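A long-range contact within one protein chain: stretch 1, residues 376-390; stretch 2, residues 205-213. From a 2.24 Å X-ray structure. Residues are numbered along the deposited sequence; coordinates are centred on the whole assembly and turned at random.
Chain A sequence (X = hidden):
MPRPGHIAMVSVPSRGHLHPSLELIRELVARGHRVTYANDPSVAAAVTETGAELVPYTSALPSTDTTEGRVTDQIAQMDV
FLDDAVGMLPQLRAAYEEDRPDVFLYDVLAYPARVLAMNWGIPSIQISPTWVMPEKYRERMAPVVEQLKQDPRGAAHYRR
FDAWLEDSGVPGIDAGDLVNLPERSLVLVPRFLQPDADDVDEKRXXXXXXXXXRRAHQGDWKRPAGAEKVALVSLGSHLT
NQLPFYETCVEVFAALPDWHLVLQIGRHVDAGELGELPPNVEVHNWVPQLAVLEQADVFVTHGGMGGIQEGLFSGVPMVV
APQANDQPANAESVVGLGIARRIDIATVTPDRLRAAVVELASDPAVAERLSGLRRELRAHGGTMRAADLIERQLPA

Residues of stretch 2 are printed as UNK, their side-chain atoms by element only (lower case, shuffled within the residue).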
# COMPACT_ATOMS: atom_id res chain seq x y z
N GLU A 376 -17.77 -8.61 3.08
CA GLU A 376 -16.89 -8.50 4.23
C GLU A 376 -16.02 -7.25 4.14
O GLU A 376 -15.74 -6.62 5.16
CB GLU A 376 -15.99 -9.73 4.35
CG GLU A 376 -16.64 -10.91 5.03
CD GLU A 376 -15.69 -12.08 5.15
OE1 GLU A 376 -14.66 -11.93 5.85
OE2 GLU A 376 -15.96 -13.14 4.55
N LEU A 377 -15.61 -6.89 2.93
CA LEU A 377 -14.68 -5.78 2.76
C LEU A 377 -15.29 -4.47 3.25
O LEU A 377 -14.68 -3.75 4.05
CB LEU A 377 -14.26 -5.69 1.29
CG LEU A 377 -12.79 -5.35 1.00
CD1 LEU A 377 -12.57 -4.82 -0.41
CD2 LEU A 377 -12.24 -4.41 2.00
N ARG A 378 -16.50 -4.14 2.79
CA ARG A 378 -17.09 -2.86 3.16
C ARG A 378 -17.43 -2.78 4.64
O ARG A 378 -17.49 -1.68 5.20
CB ARG A 378 -18.34 -2.56 2.32
CG ARG A 378 -19.68 -2.96 2.96
CD ARG A 378 -20.18 -4.32 2.51
NE ARG A 378 -20.52 -4.36 1.09
CZ ARG A 378 -21.74 -4.59 0.60
NH1 ARG A 378 -22.76 -4.77 1.43
NH2 ARG A 378 -21.93 -4.61 -0.71
N ALA A 379 -17.65 -3.92 5.30
CA ALA A 379 -18.13 -3.98 6.67
C ALA A 379 -17.11 -3.50 7.70
O ALA A 379 -17.45 -3.44 8.88
CB ALA A 379 -18.55 -5.41 7.01
N HIS A 380 -15.89 -3.15 7.28
CA HIS A 380 -14.88 -2.69 8.23
C HIS A 380 -15.02 -1.22 8.59
O HIS A 380 -14.33 -0.76 9.51
CB HIS A 380 -13.49 -2.97 7.66
CG HIS A 380 -13.03 -4.38 7.89
ND1 HIS A 380 -13.39 -5.42 7.05
CD2 HIS A 380 -12.27 -4.93 8.86
CE1 HIS A 380 -12.85 -6.54 7.50
NE2 HIS A 380 -12.17 -6.27 8.60
N GLY A 381 -15.89 -0.47 7.92
CA GLY A 381 -16.18 0.90 8.30
C GLY A 381 -15.71 1.96 7.32
O GLY A 381 -16.40 2.96 7.13
N GLY A 382 -14.56 1.74 6.70
CA GLY A 382 -14.05 2.60 5.65
C GLY A 382 -13.84 4.04 6.08
O GLY A 382 -13.53 4.35 7.24
N THR A 383 -14.05 4.95 5.12
CA THR A 383 -13.72 6.36 5.30
C THR A 383 -14.47 6.97 6.47
O THR A 383 -13.88 7.68 7.30
CB THR A 383 -14.04 7.13 4.01
OG1 THR A 383 -13.25 6.61 2.94
CG2 THR A 383 -13.76 8.61 4.18
N MET A 384 -15.78 6.72 6.56
CA MET A 384 -16.58 7.37 7.58
C MET A 384 -16.18 6.93 8.97
O MET A 384 -16.12 7.75 9.90
CB MET A 384 -18.07 7.11 7.33
CG MET A 384 -18.55 7.60 5.97
SD MET A 384 -18.36 9.38 5.73
CE MET A 384 -18.47 9.47 3.95
N ARG A 385 -15.89 5.63 9.16
CA ARG A 385 -15.46 5.18 10.48
C ARG A 385 -14.09 5.76 10.83
O ARG A 385 -13.87 6.17 11.98
CB ARG A 385 -15.43 3.66 10.55
CG ARG A 385 -15.18 3.15 11.96
CD ARG A 385 -14.92 1.66 12.01
NE ARG A 385 -14.66 1.24 13.39
CZ ARG A 385 -14.28 0.02 13.74
NH1 ARG A 385 -14.11 -0.92 12.82
NH2 ARG A 385 -14.06 -0.26 15.02
N ALA A 386 -13.18 5.82 9.86
CA ALA A 386 -11.86 6.38 10.12
C ALA A 386 -11.95 7.85 10.51
O ALA A 386 -11.30 8.30 11.46
CB ALA A 386 -10.96 6.20 8.90
N ALA A 387 -12.77 8.62 9.79
CA ALA A 387 -12.95 10.02 10.13
C ALA A 387 -13.59 10.18 11.51
O ALA A 387 -13.19 11.06 12.28
CB ALA A 387 -13.79 10.72 9.06
N ASP A 388 -14.57 9.34 11.84
CA ASP A 388 -15.20 9.42 13.15
C ASP A 388 -14.19 9.14 14.27
O ASP A 388 -14.21 9.80 15.31
CB ASP A 388 -16.38 8.45 13.25
CG ASP A 388 -17.53 8.85 12.34
OD1 ASP A 388 -17.51 9.98 11.80
OD2 ASP A 388 -18.45 8.03 12.17
N LEU A 389 -13.31 8.16 14.07
CA LEU A 389 -12.31 7.84 15.09
C LEU A 389 -11.32 8.99 15.28
O LEU A 389 -10.90 9.28 16.40
CB LEU A 389 -11.58 6.55 14.73
CG LEU A 389 -12.41 5.28 14.92
CD1 LEU A 389 -11.60 4.05 14.55
CD2 LEU A 389 -12.92 5.20 16.35
N ILE A 390 -10.94 9.65 14.18
CA ILE A 390 -10.02 10.78 14.28
C ILE A 390 -10.68 11.94 15.02
O ILE A 390 -10.05 12.63 15.83
CB ILE A 390 -9.55 11.20 12.87
CG1 ILE A 390 -8.65 10.11 12.28
CG2 ILE A 390 -8.80 12.52 12.93
CD1 ILE A 390 -8.58 10.14 10.76
N UNK A 205 -4.89 -1.06 17.39
CA UNK A 205 -5.02 -1.04 15.93
C UNK A 205 -6.48 -1.24 15.56
O UNK A 205 -7.15 -2.12 16.11
c UNK A 205 -1.88 -1.35 14.66
c UNK A 205 0.06 -1.88 15.98
c UNK A 205 -0.74 -2.58 16.86
c UNK A 205 -2.11 -2.67 16.63
c UNK A 205 -4.18 -2.16 15.29
c UNK A 205 -0.51 -1.26 14.88
c UNK A 205 -2.69 -2.05 15.54
N UNK A 206 -6.98 -0.43 14.63
CA UNK A 206 -8.34 -0.57 14.11
C UNK A 206 -8.27 -0.94 12.64
O UNK A 206 -7.68 -0.20 11.84
o UNK A 206 -9.32 0.97 15.70
c UNK A 206 -9.16 0.70 14.31
c UNK A 206 -10.54 0.54 13.68
N UNK A 207 -8.89 -2.06 12.28
CA UNK A 207 -8.95 -2.48 10.88
C UNK A 207 -10.07 -1.71 10.20
O UNK A 207 -11.25 -1.91 10.49
c UNK A 207 -8.11 -5.56 12.43
c UNK A 207 -5.83 -6.25 12.23
c UNK A 207 -7.03 -6.29 12.90
c UNK A 207 -9.16 -3.99 10.77
c UNK A 207 -5.70 -5.48 11.08
c UNK A 207 -7.99 -4.78 11.28
c UNK A 207 -6.78 -4.76 10.62
N UNK A 208 -9.70 -0.81 9.29
CA UNK A 208 -10.65 0.11 8.69
C UNK A 208 -11.10 -0.41 7.33
O UNK A 208 -12.23 -0.17 6.89
c UNK A 208 -10.90 2.45 7.73
c UNK A 208 -9.84 2.12 9.97
c UNK A 208 -10.04 1.52 8.57
c UNK A 208 -11.14 2.50 10.65
N UNK A 209 -10.22 -1.15 6.66
CA UNK A 209 -10.41 -1.44 5.26
C UNK A 209 -10.04 -0.22 4.44
O UNK A 209 -9.60 0.80 4.98
N UNK A 210 -10.22 -0.30 3.13
CA UNK A 210 -9.86 0.83 2.27
C UNK A 210 -10.75 2.03 2.51
O UNK A 210 -11.92 1.90 2.88
c UNK A 210 -10.77 -1.42 2.36
c UNK A 210 -10.05 0.27 0.85
c UNK A 210 -11.07 -0.79 1.03
N UNK A 211 -10.18 3.21 2.31
CA UNK A 211 -10.93 4.45 2.42
C UNK A 211 -11.27 4.90 1.00
O UNK A 211 -10.41 5.41 0.28
c UNK A 211 -10.12 5.48 3.20
s UNK A 211 -9.98 5.05 4.96
N UNK A 212 -12.52 4.69 0.62
CA UNK A 212 -13.01 4.97 -0.72
C UNK A 212 -13.88 6.22 -0.69
O UNK A 212 -14.40 6.62 0.35
c UNK A 212 -11.91 2.28 -1.93
c UNK A 212 -14.21 1.35 -1.61
c UNK A 212 -13.82 3.79 -1.26
c UNK A 212 -13.21 2.39 -1.14
N UNK A 213 -14.01 6.85 -1.85
CA UNK A 213 -14.84 8.04 -1.96
C UNK A 213 -15.24 8.31 -3.39
O UNK A 213 -14.83 9.31 -3.99
O HOH W 1 -12.38 -3.65 12.51
O HOH W 2 -14.70 3.69 2.39

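Position 205 carries one carbon followed by a ring of six carbons. The ring is buried and turned out of reach of stretch 1, and this all-carbon ring identifies Phe205. At position 206 a single carbon bears one oxygen and one carbon. The terminal carbon lies over one face of the Arg385 guanidinium, 3.8 Å from Arg385 CZ, and is equally 3.8 Å from Leu389 CD1. The branched pattern is that of threonine, Thr206.

Position 207 again has one carbon and a six-carbon ring. The ring leads away from stretch 1, but the CB of position 207 is 3.8 Å from His380 CD2. The carbonyl O of this position receives a hydrogen bond from the O of water 1 (2.9 Å), which in turn accepts one from Arg385 NH1 (3.2 Å). The residue is Phe207.

Position 208 has four side-chain carbons, forked at the first, with one arm two carbons long. Although the CA-to-CB bond points away, the side chain bends back, placing the one-carbon arm 3.9 Å from Ala386 CB and the end of the longer arm 4.2 Å from Leu389 CD1. This is Ile208.

Position 209 has no side-chain atoms and is Gly209. An added CB would sit only 3.3 Å from His380 CB and would clash with position 210; the backbone angles (77°/-177°) by themselves call for glycine. At position 210 three carbons close a ring onto the backbone N, and the ring carbon bonded to that N packs 3.4 Å from Leu377 CD2; the closed ring defines Pro210.

Position 211 shows one carbon and one sulfur, and the sulfur lies 4.2 Å from Ala386 CB; it is Cys211. At position 212 four carbons fork at the second. This exposed side chain stays 5.1 Å or more from stretch 1, but the backbone O of position 212 accepts a hydrogen bond from Thr383 OG1 (2.8 Å). The residue is Leu212. Position 213, without side-chain atoms, is the poorly ordered Gly213, which makes no contact.

The contact combines one backbone hydrogen bond and one from the Thr383 hydroxyl with a small apolar patch. Where the chain turns after His380, Gly382 N donates to Ile208 O (3.0 Å, 151°), and Gly382 CA makes a CA-H...O contact with Pro210 O (3.6 Å). Water 2 extends this polar seam, its O accepting from both Thr383 N (3.1 Å) and Leu212 N (3.0 Å). Farther along the helix, Ala386 and Leu389 pack against Ile208, while Arg385, whose NH1 also makes a weak hydrogen bond to His380 O (3.3 Å), covers Thr206. The helix and the strand at 205-207 run nearly antiparallel, at 156°, and together the two stretches bury 568 Å².

Stretch 2 (205-213) FTFIGPCLG
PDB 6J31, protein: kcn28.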